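Side-chain contacts in endo-beta-mannanase (Opitutaceae bacterium TAV5, PDB 7BOB), which acts as an exo-beta-1,4-mannosidase of glycoside hydrolase family 5, probably releasing mannose units from the ends of beta-1,4-linked mannan chains: residues 428-431 against 436-439; 407-412 against 448-453; 269-272 against 276-279; 539-544 against 581-586; 413-418 against 561-566. One frame throughout, in Å; residues are numbered along the deposited sequence.

Interaction 3 comes first along the chain, in the eight-stranded parallel barrel of the family 5 domain; the other four belong to the C-terminal alpha/beta domain with its mixed sheet. Interactions 2 and 5 share helix 406-422, have centres about 12 Å apart and touch through Thr448, packed on Leu413 and Ala416. Interaction 1 is nested along the chain inside the loops closed by both, and reaches the same sheet as interaction 4, about 20 Å away between centres. The two domains meet where Ile429 packs on Lys269 and Cys270, and where Lys269 NZ probably hydrogen-bonds His417 NE2 at 2.8 Å, so interactions 1 and 5 both adjoin the barrel.

Interaction 1 (428-431 against 436-439); sequences GIVR and LPSP
Val430 meets Leu436 and Pro437 where the chain leaves strand 427-431, an outermost strand of the mixed sheet in the C-terminal alpha/beta domain, and swings back in the loop before strand 444-448. The backbones stay apart: the nearest CA atoms, those of Arg431 and Leu436, are separated by 7.4 Å, and hydrocarbon bridges the gap. From Val430 CA the bond to CB points toward the loop, and at CB the side chain forks. CG1 sits between the backbone N and the carbonyl carbon (chi1 59°), which turns CG2 anti to N and puts it against the loop. That methyl makes the valine's contacts with 436-439. It lies 3.7 Å from CD of Pro437, the ring carbon bonded to the proline nitrogen, and 3.8 Å from CD2 of Leu436. The leucine crosses the valine at about a right angle, while the proline ring meets it at a slant. Val430 also touches His386 on the neighbouring strand 385-389, and Leu436 packs on Leu460 and Trp463 of helix 454-465, so these few carbons link the sheet edge to that helix. Leu436 CD2 has one more neighbour, the backbone O of Arg431, at a van der Waals distance of 4.0 Å.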
# COMPACT_ATOMS: atom_id res chain seq x y z
N GLY A 428 -11.43 13.56 -30.40
CA GLY A 428 -12.64 13.50 -29.62
C GLY A 428 -12.66 12.31 -28.66
O GLY A 428 -11.74 11.50 -28.59
N ILE A 429 -13.76 12.23 -27.91
CA ILE A 429 -14.05 11.16 -26.97
C ILE A 429 -15.35 10.51 -27.42
O ILE A 429 -16.29 11.21 -27.80
CB ILE A 429 -14.19 11.68 -25.53
CG1 ILE A 429 -12.97 12.52 -25.15
CG2 ILE A 429 -14.42 10.52 -24.53
CD1 ILE A 429 -11.71 11.71 -24.93
N VAL A 430 -15.39 9.19 -27.43
CA VAL A 430 -16.60 8.45 -27.75
C VAL A 430 -16.89 7.53 -26.57
O VAL A 430 -15.97 6.96 -25.97
CB VAL A 430 -16.46 7.66 -29.08
CG1 VAL A 430 -15.29 6.66 -29.01
CG2 VAL A 430 -17.76 6.94 -29.40
N ARG A 431 -18.16 7.41 -26.21
CA ARG A 431 -18.54 6.75 -24.97
C ARG A 431 -18.94 5.31 -25.25
O ARG A 431 -19.84 5.06 -26.05
CB ARG A 431 -19.68 7.51 -24.28
CG ARG A 431 -19.25 8.84 -23.71
CD ARG A 431 -20.43 9.63 -23.11
NE ARG A 431 -21.28 8.80 -22.26
CZ ARG A 431 -22.34 9.26 -21.59
NH1 ARG A 431 -22.67 10.55 -21.68
NH2 ARG A 431 -23.06 8.44 -20.84
N LEU A 436 -22.79 3.10 -30.35
CA LEU A 436 -21.72 3.85 -30.98
C LEU A 436 -22.25 4.69 -32.14
O LEU A 436 -23.10 4.23 -32.91
CB LEU A 436 -20.62 2.90 -31.48
CG LEU A 436 -19.70 2.29 -30.41
CD1 LEU A 436 -18.67 1.35 -31.06
CD2 LEU A 436 -19.01 3.36 -29.59
N PRO A 437 -21.79 5.93 -32.26
CA PRO A 437 -22.18 6.75 -33.42
C PRO A 437 -21.85 6.04 -34.72
O PRO A 437 -20.82 5.37 -34.84
CB PRO A 437 -21.34 8.02 -33.25
CG PRO A 437 -21.03 8.08 -31.79
CD PRO A 437 -20.89 6.65 -31.35
N SER A 438 -22.73 6.20 -35.70
CA SER A 438 -22.49 5.57 -36.99
C SER A 438 -21.18 6.10 -37.57
O SER A 438 -20.75 7.21 -37.24
CB SER A 438 -23.65 5.84 -37.94
OG SER A 438 -23.40 5.26 -39.21
N PRO A 439 -20.49 5.30 -38.39
CA PRO A 439 -19.14 5.70 -38.84
C PRO A 439 -19.09 6.97 -39.67
O PRO A 439 -17.98 7.45 -39.95
CB PRO A 439 -18.67 4.48 -39.66
CG PRO A 439 -19.47 3.34 -39.15
CD PRO A 439 -20.81 3.91 -38.73

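Interaction 2 (407-412 against 448-453); sequences RETSRR and TGVFTG
Arg412 lies along the backbone of Thr448 and Gly449, and most of what it offers there is methylene. Its CD sits 3.1 Å from Thr448 O, a close approach with the carbonyl oxygen near the guanidinium plane, at its edge. The chain puts it there by leaving the helix with CG anti to the carbonyl carbon (chi1 -62°) and running extended to NE. NE comes 3.3 Å from Gly449 O, but the angle is too poor for a hydrogen bond. Gly449 has a positive phi (52°), and a beta carbon at that position would itself press on NE.

Apolar contact is made one helical turn earlier, where Thr409 CG2 meets Val450 CG1 at 3.7 Å, the two side chains crossing at about a right angle. The segment 448-453 is the link of a beta-alpha-beta unit, joining strand 444-448 to helix 454-465, whose N-cap is Gly453; Glu456 OE2 accepts from Gly453 N, as in one half of a capping box.

Charge is handled within the helix and beyond it. Arg412 NH1 forms a salt bridge with Glu408 OE1 at 3.0 Å; the oxygen offers its anti lone pair and lies 19° out of the guanidinium plane. NH1 also bonds weakly to Glu408 O. NH2 is salt-bridged to Asp557. Replacing Arg412 with a leucine would probably leave Glu408 and Asp557 without their shared positive partner.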
# COMPACT_ATOMS: atom_id res chain seq x y z
N ARG A 407 -7.34 6.20 -12.66
CA ARG A 407 -5.96 6.68 -12.78
C ARG A 407 -5.23 5.97 -13.92
O ARG A 407 -4.47 6.59 -14.67
CB ARG A 407 -5.22 6.47 -11.47
CG ARG A 407 -3.95 7.27 -11.41
CD ARG A 407 -3.22 7.09 -10.08
NE ARG A 407 -1.88 7.67 -10.14
CZ ARG A 407 -1.61 8.97 -10.12
NH1 ARG A 407 -2.59 9.89 -10.01
NH2 ARG A 407 -0.35 9.37 -10.21
N GLU A 408 -5.47 4.67 -14.07
CA GLU A 408 -4.82 3.90 -15.13
C GLU A 408 -5.37 4.28 -16.49
O GLU A 408 -4.61 4.48 -17.45
CB GLU A 408 -5.02 2.41 -14.89
CG GLU A 408 -4.14 1.84 -13.77
CD GLU A 408 -2.65 2.01 -14.05
OE1 GLU A 408 -2.26 2.13 -15.24
OE2 GLU A 408 -1.88 2.01 -13.07
N THR A 409 -6.70 4.33 -16.61
CA THR A 409 -7.29 4.68 -17.90
C THR A 409 -6.88 6.08 -18.31
O THR A 409 -6.47 6.31 -19.45
CB THR A 409 -8.81 4.56 -17.83
OG1 THR A 409 -9.15 3.23 -17.44
CG2 THR A 409 -9.48 4.94 -19.18
N SER A 410 -6.94 7.02 -17.36
CA SER A 410 -6.73 8.42 -17.72
C SER A 410 -5.28 8.70 -18.07
O SER A 410 -5.01 9.59 -18.88
CB SER A 410 -7.20 9.33 -16.58
OG SER A 410 -6.32 9.27 -15.48
N ARG A 411 -4.33 7.98 -17.46
CA ARG A 411 -2.93 8.11 -17.89
C ARG A 411 -2.78 7.78 -19.37
O ARG A 411 -2.06 8.47 -20.10
CB ARG A 411 -2.02 7.19 -17.07
CG ARG A 411 -1.12 7.89 -16.09
CD ARG A 411 -0.69 6.93 -14.93
NE ARG A 411 -0.20 5.65 -15.42
CZ ARG A 411 1.05 5.45 -15.84
NH1 ARG A 411 1.91 6.48 -15.80
NH2 ARG A 411 1.44 4.24 -16.28
N ARG A 412 -3.46 6.72 -19.82
CA ARG A 412 -3.34 6.30 -21.21
C ARG A 412 -4.07 7.25 -22.13
O ARG A 412 -3.62 7.52 -23.26
CB ARG A 412 -3.89 4.89 -21.39
CG ARG A 412 -3.16 3.81 -20.60
CD ARG A 412 -4.02 2.54 -20.50
NE ARG A 412 -3.21 1.34 -20.27
CZ ARG A 412 -2.86 0.92 -19.06
NH1 ARG A 412 -3.26 1.61 -17.98
NH2 ARG A 412 -2.11 -0.18 -18.92
N THR A 448 -7.14 2.60 -26.07
CA THR A 448 -5.82 2.76 -25.47
C THR A 448 -5.59 1.75 -24.35
O THR A 448 -5.40 2.11 -23.19
CB THR A 448 -5.66 4.19 -24.94
OG1 THR A 448 -6.68 4.45 -23.94
CG2 THR A 448 -5.78 5.19 -26.08
N GLY A 449 -5.57 0.46 -24.70
CA GLY A 449 -5.35 -0.57 -23.70
C GLY A 449 -6.28 -0.47 -22.51
O GLY A 449 -5.83 -0.42 -21.37
N VAL A 450 -7.59 -0.37 -22.76
CA VAL A 450 -8.56 -0.44 -21.68
C VAL A 450 -9.35 -1.73 -21.86
O VAL A 450 -9.37 -2.33 -22.94
CB VAL A 450 -9.49 0.78 -21.62
CG1 VAL A 450 -8.69 2.02 -21.24
CG2 VAL A 450 -10.20 0.99 -22.96
N PHE A 451 -9.99 -2.15 -20.78
CA PHE A 451 -10.67 -3.44 -20.75
C PHE A 451 -12.12 -3.29 -21.20
O PHE A 451 -12.82 -2.36 -20.77
CB PHE A 451 -10.57 -4.03 -19.35
CG PHE A 451 -9.18 -4.00 -18.78
CD1 PHE A 451 -8.19 -4.85 -19.26
CD2 PHE A 451 -8.85 -3.13 -17.75
CE1 PHE A 451 -6.90 -4.84 -18.73
CE2 PHE A 451 -7.56 -3.11 -17.21
CZ PHE A 451 -6.59 -3.97 -17.70
N THR A 452 -12.55 -4.21 -22.06
CA THR A 452 -13.81 -4.13 -22.78
C THR A 452 -14.57 -5.43 -22.61
O THR A 452 -14.02 -6.51 -22.84
CB THR A 452 -13.58 -3.91 -24.28
OG1 THR A 452 -12.77 -4.98 -24.77
CG2 THR A 452 -12.88 -2.57 -24.55
N GLY A 453 -15.84 -5.34 -22.21
CA GLY A 453 -16.64 -6.53 -22.01
C GLY A 453 -17.25 -7.04 -23.31
O GLY A 453 -17.05 -6.50 -24.40

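Interaction 3 (269-272 against 276-279); sequences KCAR and PVLL
Ala271 and Arg272 pack on Pro276 and Val277 in a buried, essentially van der Waals contact at the turn that takes helix 258-272 into strand 277-282. The evidence is in the two methyls of Val277, whose CB points toward the helix. CG2, anti to the backbone N, lies 3.7 Å from Ala271 CB. CG1 lies equally close, 3.7 Å, to CD of Arg272, so each branch serves one residue of the last helical turn. Val277 also touches Met239 and Val268, which places this pairing in the layer between helix and sheet. Strands 237-241 and 277-282 with the helix between them form one beta-alpha-beta unit of the (beta/alpha)8 barrel. The contact is at the start of the later strand, the end away from the C-terminal rim where barrels of this kind carry their active sites. Arg272 bends at chi2 (70°), and this folds its tip back across the turn. There Pro276 CA stands 3.9 Å above one face of the guanidinium, displaced toward its rim. The same group also makes two weak hydrogen bonds, from NH1 to Gly275 O and from NH2 to Ser6 O.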
# COMPACT_ATOMS: atom_id res chain seq x y z
N LYS A 269 -12.98 17.98 -22.49
CA LYS A 269 -13.53 17.07 -23.49
C LYS A 269 -14.22 15.88 -22.85
O LYS A 269 -15.31 15.48 -23.26
CB LYS A 269 -12.41 16.57 -24.42
CG LYS A 269 -11.86 17.58 -25.40
CD LYS A 269 -10.90 16.93 -26.42
CE LYS A 269 -10.14 18.01 -27.19
NZ LYS A 269 -9.13 17.45 -28.15
N CYS A 270 -13.57 15.24 -21.86
CA CYS A 270 -14.22 14.14 -21.16
C CYS A 270 -15.52 14.58 -20.51
O CYS A 270 -16.56 13.94 -20.69
CB CYS A 270 -13.28 13.52 -20.13
SG CYS A 270 -11.76 12.90 -20.88
N ALA A 271 -15.46 15.63 -19.70
CA ALA A 271 -16.67 16.11 -19.05
C ALA A 271 -17.75 16.42 -20.08
O ALA A 271 -18.89 15.93 -19.96
CB ALA A 271 -16.35 17.35 -18.20
N ARG A 272 -17.40 17.18 -21.12
CA ARG A 272 -18.37 17.59 -22.14
C ARG A 272 -19.17 16.42 -22.72
O ARG A 272 -20.35 16.57 -23.05
CB ARG A 272 -17.67 18.32 -23.28
CG ARG A 272 -18.65 19.01 -24.22
CD ARG A 272 -19.31 20.21 -23.54
NE ARG A 272 -20.42 20.76 -24.32
CZ ARG A 272 -21.63 20.21 -24.38
NH1 ARG A 272 -21.91 19.09 -23.71
NH2 ARG A 272 -22.58 20.80 -25.11
N PRO A 276 -23.19 19.55 -20.10
CA PRO A 276 -22.55 20.86 -20.25
C PRO A 276 -21.52 21.06 -19.15
O PRO A 276 -21.65 20.53 -18.04
CB PRO A 276 -23.72 21.86 -20.13
CG PRO A 276 -24.80 21.11 -19.40
CD PRO A 276 -24.61 19.64 -19.70
N VAL A 277 -20.45 21.79 -19.48
CA VAL A 277 -19.31 21.87 -18.58
C VAL A 277 -18.80 23.30 -18.50
O VAL A 277 -18.53 23.93 -19.53
CB VAL A 277 -18.17 20.89 -18.97
CG1 VAL A 277 -17.66 21.18 -20.33
CG2 VAL A 277 -17.04 21.02 -17.99
N LEU A 278 -18.69 23.80 -17.27
CA LEU A 278 -18.14 25.11 -16.94
C LEU A 278 -16.69 24.96 -16.50
O LEU A 278 -16.40 24.16 -15.60
CB LEU A 278 -18.96 25.76 -15.81
CG LEU A 278 -18.42 27.06 -15.22
CD1 LEU A 278 -18.41 28.09 -16.34
CD2 LEU A 278 -19.25 27.61 -14.05
N LEU A 279 -15.79 25.73 -17.11
CA LEU A 279 -14.42 25.79 -16.62
C LEU A 279 -14.44 26.67 -15.38
O LEU A 279 -14.14 27.87 -15.42
CB LEU A 279 -13.46 26.34 -17.67
CG LEU A 279 -11.98 26.26 -17.29
CD1 LEU A 279 -11.56 24.82 -17.07
CD2 LEU A 279 -11.05 26.93 -18.32

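Interaction 4 (539-544 against 581-586); sequences PLVLRH and AALLTK
The nearest CA atoms of the two segments, those of Val541 and Leu583, are 9.0 Å apart, so strand and helix end are joined through side chains. Val541 CG1 reaches Leu583 CD1 at 4.2 Å, a loose apolar touch. Arg543 makes the closer contact. Its CG is anti to the backbone N (chi1 -171°), carrying the chain out from the strand, and a bend at chi3 (-83°) then lays the guanidinium against Thr585, whose side chain comes from the opposite direction. The threonine methyl CG2 stands 3.2 Å above one face of that group, offset toward its rim; its distances to NH2, 3.2 Å, and CZ, 3.3 Å, show how tightly the two are pressed. Leu583 O lies at the edge, near the guanidinium plane and 3.1 Å from Arg543 NH2. As a carbonyl at the C-terminal end of helix 569-583, it is likely to make the surroundings favourable to a positive charge. Second-shell bonds fix both partners: Arg543 NE to Thr552 OG1 on the adjacent strand 549-554, and Thr585 OG1 to Gln469 OE1. On the strand itself, Leu540 and Val541 both face Met532, a classic beta bulge between antiparallel strands 539-546 and 529-533. A helix end laid over strands 539-546 and 549-554 in this way is characteristic of layered alpha/beta packing, here on the mixed sheet of the C-terminal domain.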
# COMPACT_ATOMS: atom_id res chain seq x y z
N PRO A 539 4.04 -12.46 -34.61
CA PRO A 539 3.10 -11.37 -34.91
C PRO A 539 2.99 -10.38 -33.76
O PRO A 539 2.87 -10.77 -32.59
CB PRO A 539 1.78 -12.11 -35.15
CG PRO A 539 2.19 -13.55 -35.41
CD PRO A 539 3.37 -13.77 -34.57
N LEU A 540 3.02 -9.09 -34.10
CA LEU A 540 2.90 -7.99 -33.15
C LEU A 540 1.79 -6.99 -33.51
O LEU A 540 1.11 -6.51 -32.60
CB LEU A 540 4.24 -7.26 -33.02
CG LEU A 540 4.22 -6.13 -31.99
CD1 LEU A 540 3.80 -6.66 -30.62
CD2 LEU A 540 5.57 -5.42 -31.92
N VAL A 541 1.59 -6.68 -34.79
CA VAL A 541 0.47 -5.86 -35.24
C VAL A 541 -0.32 -6.64 -36.29
O VAL A 541 0.24 -7.07 -37.30
CB VAL A 541 0.92 -4.50 -35.82
CG1 VAL A 541 -0.30 -3.69 -36.22
CG2 VAL A 541 1.76 -3.71 -34.81
N LEU A 542 -1.61 -6.82 -36.04
CA LEU A 542 -2.52 -7.46 -36.98
C LEU A 542 -3.41 -6.42 -37.65
O LEU A 542 -3.65 -5.33 -37.11
CB LEU A 542 -3.40 -8.49 -36.27
CG LEU A 542 -2.75 -9.48 -35.32
CD1 LEU A 542 -3.80 -10.43 -34.76
CD2 LEU A 542 -1.63 -10.25 -36.02
N ARG A 543 -3.93 -6.79 -38.82
CA ARG A 543 -4.88 -5.95 -39.57
C ARG A 543 -5.98 -6.84 -40.15
O ARG A 543 -5.68 -7.80 -40.87
CB ARG A 543 -4.19 -5.16 -40.70
CG ARG A 543 -5.09 -4.11 -41.36
CD ARG A 543 -4.30 -2.97 -41.99
NE ARG A 543 -3.94 -1.95 -41.01
CZ ARG A 543 -3.04 -0.98 -41.21
NH1 ARG A 543 -2.39 -0.89 -42.37
NH2 ARG A 543 -2.79 -0.11 -40.24
N HIS A 544 -7.23 -6.52 -39.84
CA HIS A 544 -8.35 -7.40 -40.14
C HIS A 544 -9.48 -6.57 -40.71
O HIS A 544 -9.95 -5.63 -40.05
CB HIS A 544 -8.84 -8.13 -38.88
CG HIS A 544 -9.85 -9.20 -39.16
ND1 HIS A 544 -10.82 -9.56 -38.25
CD2 HIS A 544 -10.05 -9.99 -40.24
CE1 HIS A 544 -11.57 -10.52 -38.75
NE2 HIS A 544 -11.12 -10.81 -39.96
N ALA A 581 0.34 7.71 -36.24
CA ALA A 581 0.12 8.08 -37.64
C ALA A 581 0.31 6.87 -38.55
O ALA A 581 -0.53 6.59 -39.41
CB ALA A 581 1.07 9.21 -38.04
N ALA A 582 1.38 6.10 -38.34
CA ALA A 582 1.64 4.94 -39.20
C ALA A 582 0.51 3.92 -39.14
O ALA A 582 0.15 3.31 -40.16
CB ALA A 582 2.96 4.30 -38.82
N LEU A 583 -0.09 3.73 -37.96
CA LEU A 583 -1.05 2.65 -37.79
C LEU A 583 -2.48 3.05 -38.07
O LEU A 583 -3.34 2.18 -38.23
CB LEU A 583 -0.96 2.09 -36.37
CG LEU A 583 0.31 1.29 -36.09
CD1 LEU A 583 -0.02 0.36 -34.99
CD2 LEU A 583 0.75 0.52 -37.31
N LEU A 584 -2.77 4.35 -38.08
CA LEU A 584 -4.12 4.82 -38.36
C LEU A 584 -4.46 4.58 -39.82
O LEU A 584 -3.67 4.89 -40.71
CB LEU A 584 -4.23 6.30 -38.01
CG LEU A 584 -4.48 6.54 -36.52
CD1 LEU A 584 -4.46 8.03 -36.20
CD2 LEU A 584 -5.79 5.90 -36.10
N THR A 585 -5.65 4.03 -40.07
CA THR A 585 -6.16 3.79 -41.41
C THR A 585 -7.37 4.68 -41.67
O THR A 585 -7.96 5.23 -40.74
CB THR A 585 -6.55 2.32 -41.62
OG1 THR A 585 -7.58 1.95 -40.68
CG2 THR A 585 -5.34 1.40 -41.44
N LYS A 586 -7.73 4.80 -42.95
CA LYS A 586 -8.91 5.57 -43.34
C LYS A 586 -9.68 4.84 -44.43
O LYS A 586 -9.10 4.31 -45.38
CB LYS A 586 -8.53 6.99 -43.82
CG LYS A 586 -8.19 7.94 -42.68
CD LYS A 586 -9.19 9.09 -42.56
CE LYS A 586 -8.74 10.28 -43.37
NZ LYS A 586 -9.86 11.23 -43.57

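Interaction 5 (413-418 against 561-566); sequences LILAHH and SFLSQW
Leu415 drives its two methyls between Phe562, Leu563 and Trp566. CD1 approaches the indole at its edge, near the ring plane, 3.6 Å from Trp566 CZ3. CD2 takes the other two partners, at 3.8 Å from Phe562 CB and 3.8 Å from Leu563 CG. A chi1 of -179° sets Leu415 CG on the side of CB opposite the backbone N, and the leucine reaches straight out from its helix; it crosses Phe562 at about a right angle and runs past Leu563 and Trp566 in the opposite sense to theirs. An alanine here would remove CG and both methyls and is likely to open a gap between the helices, with the Trp566 edge left without the methyl that meets it from this helix. The contact packs helix 406-422 on helix 558-564 in the C-terminal alpha/beta domain, with CA atoms of Leu415 and Leu563 8.0 Å apart. The next shell holds the receiving residues. The Phe562 ring stacks with Trp576 of helix 569-583. Ser564 OG donates to Ser561 O at 2.7 Å, with a C=O...donor angle of 123°, a bond that spans Phe562 and Leu563, the two residues CD2 touches. Trp566 is fixed from the barrel domain, its NE1 hydrogen-bonded to Gln251 O in the loop that precedes helix 258-272.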
# COMPACT_ATOMS: atom_id res chain seq x y z
N LEU A 413 -5.21 7.78 -21.67
CA LEU A 413 -5.97 8.69 -22.50
C LEU A 413 -5.23 10.01 -22.64
O LEU A 413 -5.18 10.58 -23.74
CB LEU A 413 -7.37 8.87 -21.91
CG LEU A 413 -8.34 7.69 -22.01
CD1 LEU A 413 -9.64 8.02 -21.31
CD2 LEU A 413 -8.60 7.32 -23.45
N ILE A 414 -4.61 10.48 -21.56
CA ILE A 414 -3.93 11.78 -21.59
C ILE A 414 -2.81 11.76 -22.61
O ILE A 414 -2.67 12.68 -23.43
CB ILE A 414 -3.41 12.14 -20.19
CG1 ILE A 414 -4.57 12.65 -19.32
CG2 ILE A 414 -2.28 13.16 -20.28
CD1 ILE A 414 -4.23 12.77 -17.83
N LEU A 415 -2.01 10.69 -22.60
CA LEU A 415 -0.84 10.60 -23.46
C LEU A 415 -1.24 10.39 -24.91
O LEU A 415 -0.69 11.01 -25.82
CB LEU A 415 0.08 9.47 -23.00
CG LEU A 415 1.34 9.35 -23.85
CD1 LEU A 415 2.27 10.52 -23.59
CD2 LEU A 415 2.04 8.04 -23.58
N ALA A 416 -2.18 9.47 -25.15
CA ALA A 416 -2.66 9.28 -26.51
C ALA A 416 -3.24 10.57 -27.06
O ALA A 416 -2.96 10.95 -28.20
CB ALA A 416 -3.70 8.16 -26.56
N HIS A 417 -4.02 11.29 -26.24
CA HIS A 417 -4.61 12.56 -26.65
C HIS A 417 -3.54 13.56 -27.05
O HIS A 417 -3.66 14.23 -28.08
CB HIS A 417 -5.47 13.12 -25.52
CG HIS A 417 -6.06 14.46 -25.80
ND1 HIS A 417 -5.54 15.63 -25.27
CD2 HIS A 417 -7.14 14.83 -26.53
CE1 HIS A 417 -6.27 16.65 -25.67
NE2 HIS A 417 -7.24 16.20 -26.44
N HIS A 418 -2.48 13.66 -26.25
CA HIS A 418 -1.41 14.62 -26.56
C HIS A 418 -0.62 14.19 -27.80
O HIS A 418 -0.29 15.03 -28.66
CB HIS A 418 -0.48 14.77 -25.37
CG HIS A 418 0.89 15.27 -25.72
ND1 HIS A 418 1.12 16.55 -26.19
CD2 HIS A 418 2.09 14.65 -25.69
CE1 HIS A 418 2.41 16.70 -26.42
NE2 HIS A 418 3.02 15.57 -26.12
N SER A 561 3.88 1.26 -22.29
CA SER A 561 5.28 1.20 -22.71
C SER A 561 5.87 2.59 -22.89
O SER A 561 6.95 2.88 -22.37
CB SER A 561 5.43 0.38 -24.01
OG SER A 561 4.70 -0.83 -24.00
N PHE A 562 5.18 3.44 -23.63
CA PHE A 562 5.65 4.81 -23.78
C PHE A 562 5.78 5.51 -22.42
O PHE A 562 6.80 6.17 -22.14
CB PHE A 562 4.70 5.59 -24.68
CG PHE A 562 4.73 5.15 -26.12
CD1 PHE A 562 5.70 4.25 -26.59
CD2 PHE A 562 3.81 5.66 -27.03
CE1 PHE A 562 5.71 3.88 -27.89
CE2 PHE A 562 3.83 5.28 -28.34
CZ PHE A 562 4.79 4.38 -28.78
N LEU A 563 4.78 5.34 -21.55
CA LEU A 563 4.84 5.98 -20.24
C LEU A 563 5.98 5.43 -19.39
O LEU A 563 6.60 6.19 -18.63
CB LEU A 563 3.50 5.85 -19.51
CG LEU A 563 2.36 6.76 -20.01
CD1 LEU A 563 1.02 6.28 -19.51
CD2 LEU A 563 2.58 8.21 -19.64
N SER A 564 6.31 4.13 -19.52
CA SER A 564 7.45 3.58 -18.78
C SER A 564 8.78 4.17 -19.21
O SER A 564 9.76 4.06 -18.46
CB SER A 564 7.49 2.04 -18.90
OG SER A 564 7.89 1.63 -20.20
N GLN A 565 8.86 4.77 -20.40
CA GLN A 565 10.08 5.40 -20.88
C GLN A 565 10.02 6.92 -20.78
O GLN A 565 10.72 7.63 -21.51
CB GLN A 565 10.40 4.94 -22.31
CG GLN A 565 10.38 3.38 -22.47
CD GLN A 565 11.36 2.66 -21.52
OE1 GLN A 565 10.96 1.82 -20.70
NE2 GLN A 565 12.64 2.99 -21.64
N TRP A 566 9.23 7.41 -19.83
CA TRP A 566 9.08 8.85 -19.61
C TRP A 566 10.39 9.61 -19.43
O TRP A 566 10.48 10.74 -19.95
CB TRP A 566 8.17 9.09 -18.40
CG TRP A 566 7.47 10.42 -18.49
CD1 TRP A 566 7.64 11.49 -17.67
CD2 TRP A 566 6.53 10.81 -19.50
NE1 TRP A 566 6.83 12.53 -18.08
CE2 TRP A 566 6.15 12.14 -19.21
CE3 TRP A 566 5.95 10.17 -20.60
CZ2 TRP A 566 5.23 12.83 -19.99
CZ3 TRP A 566 5.05 10.86 -21.36
CH2 TRP A 566 4.68 12.17 -21.06